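Local coordinates for protein carboxypeptidase D (Drosophila melanogaster, PDB 3MN8) that removes C-terminal arginine and lysine residues from peptides and proteins as a zinc-dependent carboxypeptidase, processing growth factors, peptide hormones and neuropeptides, at residues A[152-158]-A[308-314]; A[255-261]-A[323-328]; A[394-398]-A[412-416]; A[87-91]-A[339-343]. Residue numbers count along the deposited sequence, not the author numbering.

Interactions 1 and 2 belong to the zinc carboxypeptidase domain, interaction 3 to the C-terminal transthyretin-like domain, and interaction 4 joins the two. The centres of interactions 1 and 2 lie about 20 Å apart without touching. Their segments alternate along the chain, 308-314 leading into helix 317-333, which carries 323-328. Interaction 4 starts earlier, at 87-91, and closes at 339-343, so it spans both catalytic-domain contacts; interaction 3 follows it. The centres of interactions 3 and 4 are about 15 Å apart, and they meet through neighbouring strands 339-344 and 410-415. The centres of interactions 1 and 3 lie about 52 Å apart, so this part of the transthyretin-like domain is remote from the loops of interaction 1, near the zinc.

Interaction 1 of 4, residues A[152-158]-A[308-314]; sequences QEGNCES and CCKYPAA
This is a disulfide-anchored pairing of two surface loops beside the zinc site: 152-158 follows helix 145-149, and the loop 308-314 comes after strand 300-305. Gln152 to Asn155 form a type II beta turn, with Asn155 N bonded to Gln152 O at 3.1 Å. Gly154, at phi/psi 112/-27°, combines with Asn155 against Tyr311 as a G1 beta bulge: Gly154 N donates to Tyr311 O (2.8 Å) and Tyr311 N to Asn155 O (3.0 Å). Lys310 N to Cys156 O (2.8 Å) extends the pairing. Cys156 (m) and Cys309 (t) bring their CA atoms to 3.7 Å, and their SG atoms bond at 2.0 Å with chi3 of -99°. Glu153 CA lies over one face of the Tyr311 ring (t), a CH-pi contact. Lys310, extended beyond chi1 m, brings NZ to 3.7 Å from Ser158 CB; Ser158 OG bonds Asp103. The Lys310 side chain lies about 4 Å from that of zinc ligand Glu104. Beyond the pair, Tyr40 meets Tyr311 edge-to-face, and the second loop runs on into helix 317-333.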
loop_
_atom_site.group_PDB
_atom_site.type_symbol
_atom_site.label_atom_id
_atom_site.label_comp_id
_atom_site.label_asym_id
_atom_site.label_seq_id
_atom_site.Cartn_x
_atom_site.Cartn_y
_atom_site.Cartn_z
ATOM N N GLN A 152 -25.123 -2.000 0.219
ATOM C CA GLN A 152 -26.097 -1.105 0.844
ATOM C C GLN A 152 -25.558 -0.319 2.031
ATOM O O GLN A 152 -25.296 -0.881 3.098
ATOM C CB GLN A 152 -27.318 -1.902 1.305
ATOM C CG GLN A 152 -28.348 -1.070 2.067
ATOM C CD GLN A 152 -29.506 -1.897 2.568
ATOM O OE1 GLN A 152 -30.283 -1.450 3.413
ATOM N NE2 GLN A 152 -29.628 -3.114 2.054
ATOM N N GLU A 153 -25.417 0.987 1.850
ATOM C CA GLU A 153 -24.963 1.853 2.932
ATOM C C GLU A 153 -25.746 1.567 4.208
ATOM O O GLU A 153 -26.974 1.495 4.189
ATOM C CB GLU A 153 -25.119 3.326 2.548
ATOM C CG GLU A 153 -24.663 4.282 3.630
ATOM C CD GLU A 153 -24.884 5.732 3.255
ATOM O OE1 GLU A 153 -24.907 6.583 4.176
ATOM O OE2 GLU A 153 -25.033 6.014 2.042
ATOM N N GLY A 154 -25.030 1.403 5.316
ATOM C CA GLY A 154 -25.657 1.129 6.597
ATOM C C GLY A 154 -25.360 -0.276 7.083
ATOM O O GLY A 154 -25.353 -0.536 8.281
ATOM N N ASN A 155 -25.099 -1.184 6.151
ATOM C CA ASN A 155 -24.814 -2.571 6.502
ATOM C C ASN A 155 -23.458 -2.805 7.185
ATOM O O ASN A 155 -22.419 -2.934 6.520
ATOM C CB ASN A 155 -24.943 -3.462 5.265
ATOM C CG ASN A 155 -26.319 -4.083 5.147
ATOM O OD1 ASN A 155 -26.816 -4.347 4.048
ATOM N ND2 ASN A 155 -26.948 -4.318 6.291
ATOM N N CYS A 156 -23.471 -2.866 8.514
ATOM C CA CYS A 156 -22.264 -3.210 9.246
ATOM C C CYS A 156 -21.817 -4.609 8.838
ATOM O O CYS A 156 -20.623 -4.875 8.665
ATOM C CB CYS A 156 -22.503 -3.121 10.757
ATOM S SG CYS A 156 -22.608 -1.427 11.380
ATOM N N GLU A 157 -22.790 -5.501 8.679
ATOM C CA GLU A 157 -22.530 -6.850 8.181
ATOM C C GLU A 157 -22.846 -6.969 6.690
ATOM O O GLU A 157 -23.779 -6.343 6.189
ATOM C CB GLU A 157 -23.336 -7.885 8.968
ATOM C CG GLU A 157 -22.848 -8.099 10.396
ATOM C CD GLU A 157 -23.727 -7.417 11.431
ATOM O OE1 GLU A 157 -24.754 -8.017 11.827
ATOM O OE2 GLU A 157 -23.386 -6.289 11.850
ATOM N N SER A 158 -22.065 -7.780 5.988
ATOM C CA SER A 158 -22.246 -7.974 4.555
ATOM C C SER A 158 -23.618 -8.568 4.257
ATOM O O SER A 158 -24.341 -8.954 5.169
ATOM C CB SER A 158 -21.130 -8.869 3.997
ATOM O OG SER A 158 -21.214 -8.983 2.586
ATOM N N CYS A 308 -15.507 -1.692 12.580
ATOM C CA CYS A 308 -16.265 -2.883 12.918
ATOM C C CYS A 308 -17.436 -3.004 11.967
ATOM O O CYS A 308 -17.755 -4.093 11.487
ATOM C CB CYS A 308 -16.772 -2.802 14.357
ATOM S SG CYS A 308 -15.488 -3.083 15.582
ATOM N N CYS A 309 -18.082 -1.874 11.699
ATOM C CA CYS A 309 -19.146 -1.832 10.702
ATOM C C CYS A 309 -18.591 -1.679 9.276
ATOM O O CYS A 309 -17.951 -0.672 8.937
ATOM C CB CYS A 309 -20.116 -0.707 11.010
ATOM S SG CYS A 309 -21.495 -0.657 9.860
ATOM N N LYS A 310 -18.840 -2.685 8.444
ATOM C CA LYS A 310 -18.310 -2.690 7.086
ATOM C C LYS A 310 -18.725 -1.445 6.301
ATOM O O LYS A 310 -17.892 -0.784 5.678
ATOM C CB LYS A 310 -18.750 -3.958 6.349
ATOM C CG LYS A 310 -18.193 -5.234 6.943
ATOM C CD LYS A 310 -18.592 -6.471 6.131
ATOM C CE LYS A 310 -17.556 -7.604 6.326
ATOM N NZ LYS A 310 -17.781 -8.814 5.462
ATOM N N TYR A 311 -20.018 -1.130 6.340
ATOM C CA TYR A 311 -20.574 0.005 5.597
ATOM C C TYR A 311 -21.336 0.948 6.525
ATOM O O TYR A 311 -22.557 0.874 6.596
ATOM C CB TYR A 311 -21.544 -0.492 4.518
ATOM C CG TYR A 311 -21.743 0.454 3.344
ATOM C CD1 TYR A 311 -22.032 -0.042 2.074
ATOM C CD2 TYR A 311 -21.633 1.830 3.493
ATOM C CE1 TYR A 311 -22.212 0.796 0.987
ATOM C CE2 TYR A 311 -21.800 2.686 2.404
ATOM C CZ TYR A 311 -22.094 2.157 1.155
ATOM O OH TYR A 311 -22.274 2.985 0.070
ATOM N N PRO A 312 -20.620 1.835 7.239
ATOM C CA PRO A 312 -21.299 2.739 8.178
ATOM C C PRO A 312 -21.969 3.891 7.438
ATOM O O PRO A 312 -21.893 3.951 6.207
ATOM C CB PRO A 312 -20.163 3.258 9.073
ATOM C CG PRO A 312 -18.901 2.485 8.644
ATOM C CD PRO A 312 -19.157 2.010 7.248
ATOM N N ALA A 313 -22.622 4.783 8.178
ATOM C CA ALA A 313 -23.303 5.935 7.583
ATOM C C ALA A 313 -22.357 7.122 7.460
ATOM O O ALA A 313 -21.388 7.237 8.212
ATOM C CB ALA A 313 -24.544 6.323 8.404
ATOM N N ALA A 314 -22.659 8.008 6.515
ATOM C CA ALA A 314 -21.815 9.163 6.232
ATOM C C ALA A 314 -21.368 9.944 7.479
ATOM O O ALA A 314 -20.194 10.285 7.612
ATOM C CB ALA A 314 -22.517 10.089 5.248
#

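Interaction 2 of 4, residues A[255-261]-A[323-328]; sequences YSDNHPI and RNKASL
A very short hydrogen bond, Tyr255 OH to Asn324 OD1 at 2.5 Å, ties the end region of helix 245-257 to helix 317-333. Tyr255 (chi1 t, chi2 -78°) and Ser327 have the closest backbone approach, CA to CA 4.4 Å, possible because serine is small: Ser327 CB sits 3.3 Å from the Tyr255 ring centroid, 4° off its normal, a CH-pi contact. Ser327 (m) holds OG between two carbonyls, 2.9 Å from Tyr255 O and 3.0 Å from Asn258 O. After the helix the chain turns, His259 N bonding Ser256 O at 2.8 Å, and His259 (t) lays its ring against Arg323, with Arg323 CB 4.2 Å from the His259 centroid. Ile261 N donates to His259 ND1 at 3.2 Å. Tyr255 CE2 packs on Leu328 CD2 at 4.0 Å. The last turn of helix 245-257 and the loop after it thus pack on helix 317-333 of the catalytic domain. The inner side rests on the central sheet, where Tyr255 and Leu328 both touch Phe216 of strand 212-217, while Leu328 also meets Met114 of helix 106-121.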
loop_
_atom_site.group_PDB
_atom_site.type_symbol
_atom_site.label_atom_id
_atom_site.label_comp_id
_atom_site.label_asym_id
_atom_site.label_seq_id
_atom_site.Cartn_x
_atom_site.Cartn_y
_atom_site.Cartn_z
ATOM N N TYR A 255 0.795 2.326 12.091
ATOM C CA TYR A 255 -0.601 2.678 11.859
ATOM C C TYR A 255 -1.432 2.537 13.139
ATOM O O TYR A 255 -2.171 3.446 13.527
ATOM C CB TYR A 255 -1.198 1.820 10.735
ATOM C CG TYR A 255 -2.484 2.387 10.181
ATOM C CD1 TYR A 255 -3.689 2.237 10.875
ATOM C CD2 TYR A 255 -2.496 3.088 8.972
ATOM C CE1 TYR A 255 -4.879 2.764 10.377
ATOM C CE2 TYR A 255 -3.677 3.622 8.462
ATOM C CZ TYR A 255 -4.867 3.457 9.172
ATOM O OH TYR A 255 -6.043 3.979 8.679
ATOM N N SER A 256 -1.306 1.393 13.796
ATOM C CA SER A 256 -2.126 1.136 14.964
ATOM C C SER A 256 -1.755 2.092 16.098
ATOM O O SER A 256 -2.632 2.693 16.724
ATOM C CB SER A 256 -1.982 -0.323 15.402
ATOM O OG SER A 256 -2.883 -0.633 16.453
ATOM N N ASP A 257 -0.457 2.226 16.361
ATOM C CA ASP A 257 0.017 3.088 17.446
ATOM C C ASP A 257 -0.596 4.485 17.311
ATOM O O ASP A 257 -0.941 5.119 18.306
ATOM C CB ASP A 257 1.557 3.172 17.468
ATOM C CG ASP A 257 2.220 1.908 18.029
ATOM O OD1 ASP A 257 1.500 0.929 18.293
ATOM O OD2 ASP A 257 3.465 1.889 18.208
ATOM N N ASN A 258 -0.734 4.950 16.072
ATOM C CA ASN A 258 -1.287 6.272 15.794
ATOM C C ASN A 258 -2.811 6.317 15.666
ATOM O O ASN A 258 -3.378 7.348 15.310
ATOM C CB ASN A 258 -0.642 6.859 14.539
ATOM C CG ASN A 258 0.735 7.426 14.815
ATOM O OD1 ASN A 258 0.869 8.533 15.349
ATOM N ND2 ASN A 258 1.772 6.668 14.465
ATOM N N HIS A 259 -3.469 5.198 15.956
ATOM C CA HIS A 259 -4.915 5.094 15.816
ATOM C C HIS A 259 -5.508 4.859 17.193
ATOM O O HIS A 259 -5.365 3.779 17.757
ATOM C CB HIS A 259 -5.283 3.947 14.862
ATOM C CG HIS A 259 -6.729 3.931 14.456
ATOM N ND1 HIS A 259 -7.759 3.807 15.367
ATOM C CD2 HIS A 259 -7.316 4.011 13.237
ATOM C CE1 HIS A 259 -8.914 3.813 14.726
ATOM N NE2 HIS A 259 -8.676 3.940 13.432
ATOM N N PRO A 260 -6.176 5.875 17.742
ATOM C CA PRO A 260 -6.641 5.899 19.139
ATOM C C PRO A 260 -7.462 4.678 19.550
ATOM O O PRO A 260 -7.550 4.392 20.738
ATOM C CB PRO A 260 -7.533 7.142 19.187
ATOM C CG PRO A 260 -7.035 8.011 18.088
ATOM C CD PRO A 260 -6.583 7.079 16.998
ATOM N N ILE A 261 -8.066 3.988 18.590
ATOM C CA ILE A 261 -8.976 2.878 18.894
ATOM C C ILE A 261 -8.376 1.515 18.548
ATOM O O ILE A 261 -8.501 0.546 19.314
ATOM C CB ILE A 261 -10.333 3.050 18.162
ATOM C CG1 ILE A 261 -11.132 4.201 18.787
ATOM C CG2 ILE A 261 -11.138 1.741 18.177
ATOM C CD1 ILE A 261 -12.376 4.563 18.010
ATOM N N ARG A 323 -9.362 10.027 13.091
ATOM C CA ARG A 323 -8.619 8.902 13.671
ATOM C C ARG A 323 -7.500 8.392 12.762
ATOM O O ARG A 323 -6.357 8.203 13.195
ATOM C CB ARG A 323 -9.574 7.752 13.989
ATOM C CG ARG A 323 -10.774 8.199 14.786
ATOM C CD ARG A 323 -11.798 7.096 14.910
ATOM N NE ARG A 323 -12.755 7.350 15.984
ATOM C CZ ARG A 323 -13.854 6.631 16.166
ATOM N NH1 ARG A 323 -14.119 5.625 15.338
ATOM N NH2 ARG A 323 -14.683 6.914 17.165
ATOM N N ASN A 324 -7.834 8.169 11.496
ATOM C CA ASN A 324 -6.906 7.540 10.581
ATOM C C ASN A 324 -5.920 8.532 9.993
ATOM O O ASN A 324 -4.882 8.144 9.451
ATOM C CB ASN A 324 -7.670 6.836 9.470
ATOM C CG ASN A 324 -8.509 5.683 9.984
ATOM O OD1 ASN A 324 -8.090 4.527 9.916
ATOM N ND2 ASN A 324 -9.701 5.989 10.505
ATOM N N LYS A 325 -6.247 9.814 10.109
ATOM C CA LYS A 325 -5.421 10.892 9.558
ATOM C C LYS A 325 -3.919 10.723 9.830
ATOM O O LYS A 325 -3.125 10.659 8.893
ATOM C CB LYS A 325 -5.904 12.236 10.111
ATOM C CG LYS A 325 -5.387 13.472 9.400
ATOM C CD LYS A 325 -5.839 14.672 10.193
ATOM C CE LYS A 325 -5.462 15.969 9.535
ATOM N NZ LYS A 325 -6.056 17.097 10.301
ATOM N N ALA A 326 -3.554 10.660 11.111
ATOM C CA ALA A 326 -2.164 10.511 11.544
ATOM C C ALA A 326 -1.532 9.173 11.126
ATOM O O ALA A 326 -0.364 9.121 10.708
ATOM C CB ALA A 326 -2.065 10.689 13.052
ATOM N N SER A 327 -2.303 8.095 11.248
ATOM C CA SER A 327 -1.836 6.759 10.874
ATOM C C SER A 327 -1.565 6.612 9.369
ATOM O O SER A 327 -0.713 5.836 8.960
ATOM C CB SER A 327 -2.856 5.710 11.328
ATOM O OG SER A 327 -3.297 5.969 12.659
ATOM N N LEU A 328 -2.300 7.353 8.549
ATOM C CA LEU A 328 -2.137 7.284 7.099
ATOM C C LEU A 328 -0.930 8.106 6.650
ATOM O O LEU A 328 -0.215 7.751 5.712
ATOM C CB LEU A 328 -3.411 7.765 6.381
ATOM C CG LEU A 328 -4.702 6.924 6.430
ATOM C CD1 LEU A 328 -5.913 7.819 6.295
ATOM C CD2 LEU A 328 -4.713 5.850 5.347
#

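Interaction 3 of 4, residues A[394-398]-A[412-416]; sequences TSAPQ and LDFKL
Contacts made by side chains, one of them to a backbone carbonyl, join these segments, which run nearly opposite ways, 159° apart end to end. The backbones diverge, from 5.8 Å between the CA atoms of Ser395 and Leu416 to 8.6 Å between those of Gln398 and Leu412, and share no backbone-to-backbone hydrogen bond. The polar link is Gln398 NE2 to Asp413 O, 3.2 Å at an N-H...O angle of 149°; chi1 m and chi2 t carry the amide across. Ser395 OG has local polar ties, donating to Ala396 O at 3.1 Å and bonding Ala387 N. Packing supplies the rest. Gln398 NE2 lies 3.4 Å from Phe414 CE2, and Gln398 OE1 is 3.0 Å from Leu412 CD1. Ser395 CB meets Leu416 CD2 at 3.3 Å, and Ser395 OG is 3.6 Å from Phe414 CD2. This is packing between the two sheets of the all-beta transthyretin-like domain: Phe414 reaches from outer strand 410-415, beside strand 339-344, to Val385 and Ala387 of strand 381-388 in the four-stranded sheet, whose outer strand 398-402 starts at Gln398.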
loop_
_atom_site.group_PDB
_atom_site.type_symbol
_atom_site.label_atom_id
_atom_site.label_comp_id
_atom_site.label_asym_id
_atom_site.label_seq_id
_atom_site.Cartn_x
_atom_site.Cartn_y
_atom_site.Cartn_z
ATOM N N THR A 394 29.643 -10.152 -8.131
ATOM C CA THR A 394 28.886 -9.711 -6.974
ATOM C C THR A 394 29.725 -8.750 -6.159
ATOM O O THR A 394 30.841 -9.080 -5.773
ATOM C CB THR A 394 28.490 -10.896 -6.088
ATOM O OG1 THR A 394 27.755 -11.847 -6.864
ATOM C CG2 THR A 394 27.630 -10.422 -4.932
ATOM N N SER A 395 29.189 -7.560 -5.904
ATOM C CA SER A 395 29.929 -6.535 -5.178
ATOM C C SER A 395 30.436 -7.016 -3.833
ATOM O O SER A 395 29.885 -7.949 -3.232
ATOM C CB SER A 395 29.048 -5.322 -4.917
ATOM O OG SER A 395 28.120 -5.610 -3.886
ATOM N N ALA A 396 31.487 -6.354 -3.356
ATOM C CA ALA A 396 31.920 -6.522 -1.982
ATOM C C ALA A 396 30.827 -5.938 -1.089
ATOM O O ALA A 396 30.071 -5.059 -1.513
ATOM C CB ALA A 396 33.245 -5.810 -1.751
ATOM N N PRO A 397 30.740 -6.420 0.155
ATOM C CA PRO A 397 29.677 -5.993 1.065
ATOM C C PRO A 397 29.972 -4.632 1.678
ATOM O O PRO A 397 31.133 -4.264 1.860
ATOM C CB PRO A 397 29.696 -7.069 2.167
ATOM C CG PRO A 397 30.739 -8.107 1.732
ATOM C CD PRO A 397 31.642 -7.404 0.781
ATOM N N GLN A 398 28.916 -3.893 1.991
ATOM C CA GLN A 398 29.060 -2.639 2.709
ATOM C C GLN A 398 28.265 -2.716 4.014
ATOM O O GLN A 398 27.159 -3.269 4.070
ATOM C CB GLN A 398 28.639 -1.433 1.840
ATOM C CG GLN A 398 29.551 -1.182 0.608
ATOM C CD GLN A 398 29.036 -0.106 -0.364
ATOM O OE1 GLN A 398 28.668 0.995 0.037
ATOM N NE2 GLN A 398 29.029 -0.428 -1.653
ATOM N N LEU A 412 23.188 4.652 -0.522
ATOM C CA LEU A 412 24.194 3.606 -0.533
ATOM C C LEU A 412 24.175 2.980 -1.913
ATOM O O LEU A 412 23.210 2.324 -2.289
ATOM C CB LEU A 412 23.883 2.551 0.535
ATOM C CG LEU A 412 24.907 1.429 0.748
ATOM C CD1 LEU A 412 26.159 1.969 1.405
ATOM C CD2 LEU A 412 24.325 0.305 1.586
ATOM N N ASP A 413 25.240 3.203 -2.677
ATOM C CA ASP A 413 25.282 2.783 -4.076
ATOM C C ASP A 413 26.229 1.624 -4.285
ATOM O O ASP A 413 26.992 1.257 -3.399
ATOM C CB ASP A 413 25.728 3.938 -4.983
ATOM C CG ASP A 413 24.751 5.094 -4.995
ATOM O OD1 ASP A 413 23.638 4.970 -4.436
ATOM O OD2 ASP A 413 25.104 6.132 -5.584
ATOM N N PHE A 414 26.183 1.073 -5.488
ATOM C CA PHE A 414 27.046 -0.023 -5.862
ATOM C C PHE A 414 27.519 0.117 -7.300
ATOM O O PHE A 414 26.722 0.399 -8.202
ATOM C CB PHE A 414 26.309 -1.348 -5.688
ATOM C CG PHE A 414 25.904 -1.622 -4.272
ATOM C CD1 PHE A 414 24.674 -1.190 -3.799
ATOM C CD2 PHE A 414 26.758 -2.301 -3.405
ATOM C CE1 PHE A 414 24.290 -1.439 -2.490
ATOM C CE2 PHE A 414 26.388 -2.552 -2.092
ATOM C CZ PHE A 414 25.149 -2.123 -1.632
ATOM N N LYS A 415 28.823 -0.056 -7.500
ATOM C CA LYS A 415 29.371 -0.302 -8.825
ATOM C C LYS A 415 29.777 -1.773 -8.944
ATOM O O LYS A 415 30.451 -2.323 -8.068
ATOM C CB LYS A 415 30.549 0.622 -9.135
ATOM C CG LYS A 415 30.150 2.073 -9.268
ATOM C CD LYS A 415 31.199 2.873 -10.026
ATOM C CE LYS A 415 30.647 4.222 -10.487
ATOM N NZ LYS A 415 31.590 4.920 -11.415
ATOM N N LEU A 416 29.335 -2.403 -10.027
ATOM C CA LEU A 416 29.624 -3.805 -10.290
ATOM C C LEU A 416 30.413 -3.924 -11.570
ATOM O O LEU A 416 30.101 -3.251 -12.558
ATOM C CB LEU A 416 28.330 -4.601 -10.453
ATOM C CG LEU A 416 27.276 -4.493 -9.358
ATOM C CD1 LEU A 416 26.089 -5.419 -9.643
ATOM C CD2 LEU A 416 27.908 -4.816 -8.026
#

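Interaction 4 of 4, residues A[87-91]-A[339-343]; sequences RNLLT and IKGLV
Leu90 lays its side chain over the aliphatic stem of Lys340 and the backbone of Gly341: its CB is 3.9 Å from Lys340 CD, and its CD2 is 3.8 Å from Gly341 O. With about 100 Å² covered by the other segment, it is the largest contributor to this contact between the catalytic domain, in the loop 87-91 leading to strand 93-97, and strand 339-344 of the transthyretin-like domain. Asn88 to Thr91 make a type II beta turn, closed by Thr91 N to Asn88 O at 2.8 Å. Leu90 takes its third position at phi/psi 70/9°, and the turn aims the CA-to-CB bond of Leu90 at the strand. The CA atoms of Leu90 and Lys340 stay 7.1 Å apart, so side chains bridge the gap. Leu90 is m,t; Lys340 is p at chi1 and extended beyond, bringing NZ to 2.8 Å from Leu90 O as a hydrogen bond. Farther along, Leu89 CD2 meets Leu342 CD1 at 4.0 Å, and Leu90 CD2 lies 4.4 Å from Leu342 CD2. Arg87 NE holds Thr91 O at 2.6 Å across the loop. Lys340 NZ also pairs with Glu408, and Trp375 NE1 bonds Leu90 O. Leu90 packs on the stem of a buried lysine whose charge is met by a carbonyl and a carboxylate, so apolar burial and directed polar bonds together join the two domains.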
loop_
_atom_site.group_PDB
_atom_site.type_symbol
_atom_site.label_atom_id
_atom_site.label_comp_id
_atom_site.label_asym_id
_atom_site.label_seq_id
_atom_site.Cartn_x
_atom_site.Cartn_y
_atom_site.Cartn_z
ATOM N N ARG A 87 9.262 10.684 -12.329
ATOM C CA ARG A 87 9.489 10.363 -10.930
ATOM C C ARG A 87 10.943 10.703 -10.661
ATOM O O ARG A 87 11.834 10.168 -11.313
ATOM C CB ARG A 87 9.239 8.874 -10.660
ATOM C CG ARG A 87 8.671 8.566 -9.277
ATOM C CD ARG A 87 8.729 7.090 -8.954
ATOM N NE ARG A 87 10.059 6.710 -8.493
ATOM C CZ ARG A 87 10.963 6.086 -9.234
ATOM N NH1 ARG A 87 10.694 5.751 -10.487
ATOM N NH2 ARG A 87 12.136 5.795 -8.714
ATOM N N ASN A 88 11.195 11.612 -9.730
ATOM C CA ASN A 88 12.574 11.968 -9.419
ATOM C C ASN A 88 13.357 10.750 -8.951
ATOM O O ASN A 88 12.866 9.937 -8.161
ATOM C CB ASN A 88 12.626 13.069 -8.367
ATOM C CG ASN A 88 11.932 14.332 -8.827
ATOM O OD1 ASN A 88 10.996 14.816 -8.179
ATOM N ND2 ASN A 88 12.377 14.871 -9.959
ATOM N N LEU A 89 14.577 10.619 -9.447
ATOM C CA LEU A 89 15.407 9.497 -9.078
ATOM C C LEU A 89 15.336 9.292 -7.566
ATOM O O LEU A 89 15.442 10.240 -6.796
ATOM C CB LEU A 89 16.848 9.747 -9.515
ATOM C CG LEU A 89 17.731 8.500 -9.580
ATOM C CD1 LEU A 89 17.335 7.679 -10.791
ATOM C CD2 LEU A 89 19.192 8.875 -9.652
ATOM N N LEU A 90 15.132 8.048 -7.159
ATOM C CA LEU A 90 15.163 7.668 -5.753
ATOM C C LEU A 90 13.993 8.199 -4.933
ATOM O O LEU A 90 13.995 8.081 -3.710
ATOM C CB LEU A 90 16.500 8.041 -5.109
ATOM C CG LEU A 90 17.660 7.166 -5.595
ATOM C CD1 LEU A 90 19.002 7.576 -4.998
ATOM C CD2 LEU A 90 17.349 5.713 -5.283
ATOM N N THR A 91 12.999 8.775 -5.600
ATOM C CA THR A 91 11.724 9.014 -4.941
ATOM C C THR A 91 10.917 7.729 -4.944
ATOM O O THR A 91 10.725 7.129 -6.008
ATOM C CB THR A 91 10.878 10.108 -5.618
ATOM O OG1 THR A 91 11.536 11.377 -5.491
ATOM C CG2 THR A 91 9.519 10.186 -4.947
ATOM N N ILE A 339 17.311 2.189 3.592
ATOM C CA ILE A 339 18.272 2.746 2.658
ATOM C C ILE A 339 17.731 2.743 1.255
ATOM O O ILE A 339 16.619 2.275 0.981
ATOM C CB ILE A 339 19.582 1.943 2.607
ATOM C CG1 ILE A 339 19.272 0.485 2.240
ATOM C CG2 ILE A 339 20.355 2.082 3.923
ATOM C CD1 ILE A 339 20.494 -0.415 2.078
ATOM N N LYS A 340 18.548 3.278 0.364
ATOM C CA LYS A 340 18.209 3.353 -1.035
ATOM C C LYS A 340 19.473 3.726 -1.771
ATOM O O LYS A 340 20.412 4.268 -1.161
ATOM C CB LYS A 340 17.096 4.375 -1.288
ATOM C CG LYS A 340 17.417 5.827 -0.971
ATOM C CD LYS A 340 16.258 6.698 -1.446
ATOM C CE LYS A 340 16.421 8.149 -1.070
ATOM N NZ LYS A 340 15.140 8.872 -1.315
ATOM N N GLY A 341 19.513 3.407 -3.065
ATOM C CA GLY A 341 20.705 3.659 -3.848
ATOM C C GLY A 341 20.667 3.166 -5.275
ATOM O O GLY A 341 19.626 2.769 -5.811
ATOM N N LEU A 342 21.837 3.197 -5.897
ATOM C CA LEU A 342 21.957 2.834 -7.292
ATOM C C LEU A 342 22.956 1.726 -7.470
ATOM O O LEU A 342 24.048 1.752 -6.893
ATOM C CB LEU A 342 22.414 4.032 -8.114
ATOM C CG LEU A 342 21.536 5.281 -8.015
ATOM C CD1 LEU A 342 22.239 6.424 -8.720
ATOM C CD2 LEU A 342 20.126 5.050 -8.582
ATOM N N VAL A 343 22.576 0.745 -8.273
ATOM C CA VAL A 343 23.527 -0.243 -8.727
ATOM C C VAL A 343 23.847 0.190 -10.138
ATOM O O VAL A 343 22.966 0.294 -11.001
ATOM C CB VAL A 343 22.960 -1.668 -8.697
ATOM C CG1 VAL A 343 23.958 -2.651 -9.294
ATOM C CG2 VAL A 343 22.585 -2.049 -7.273
#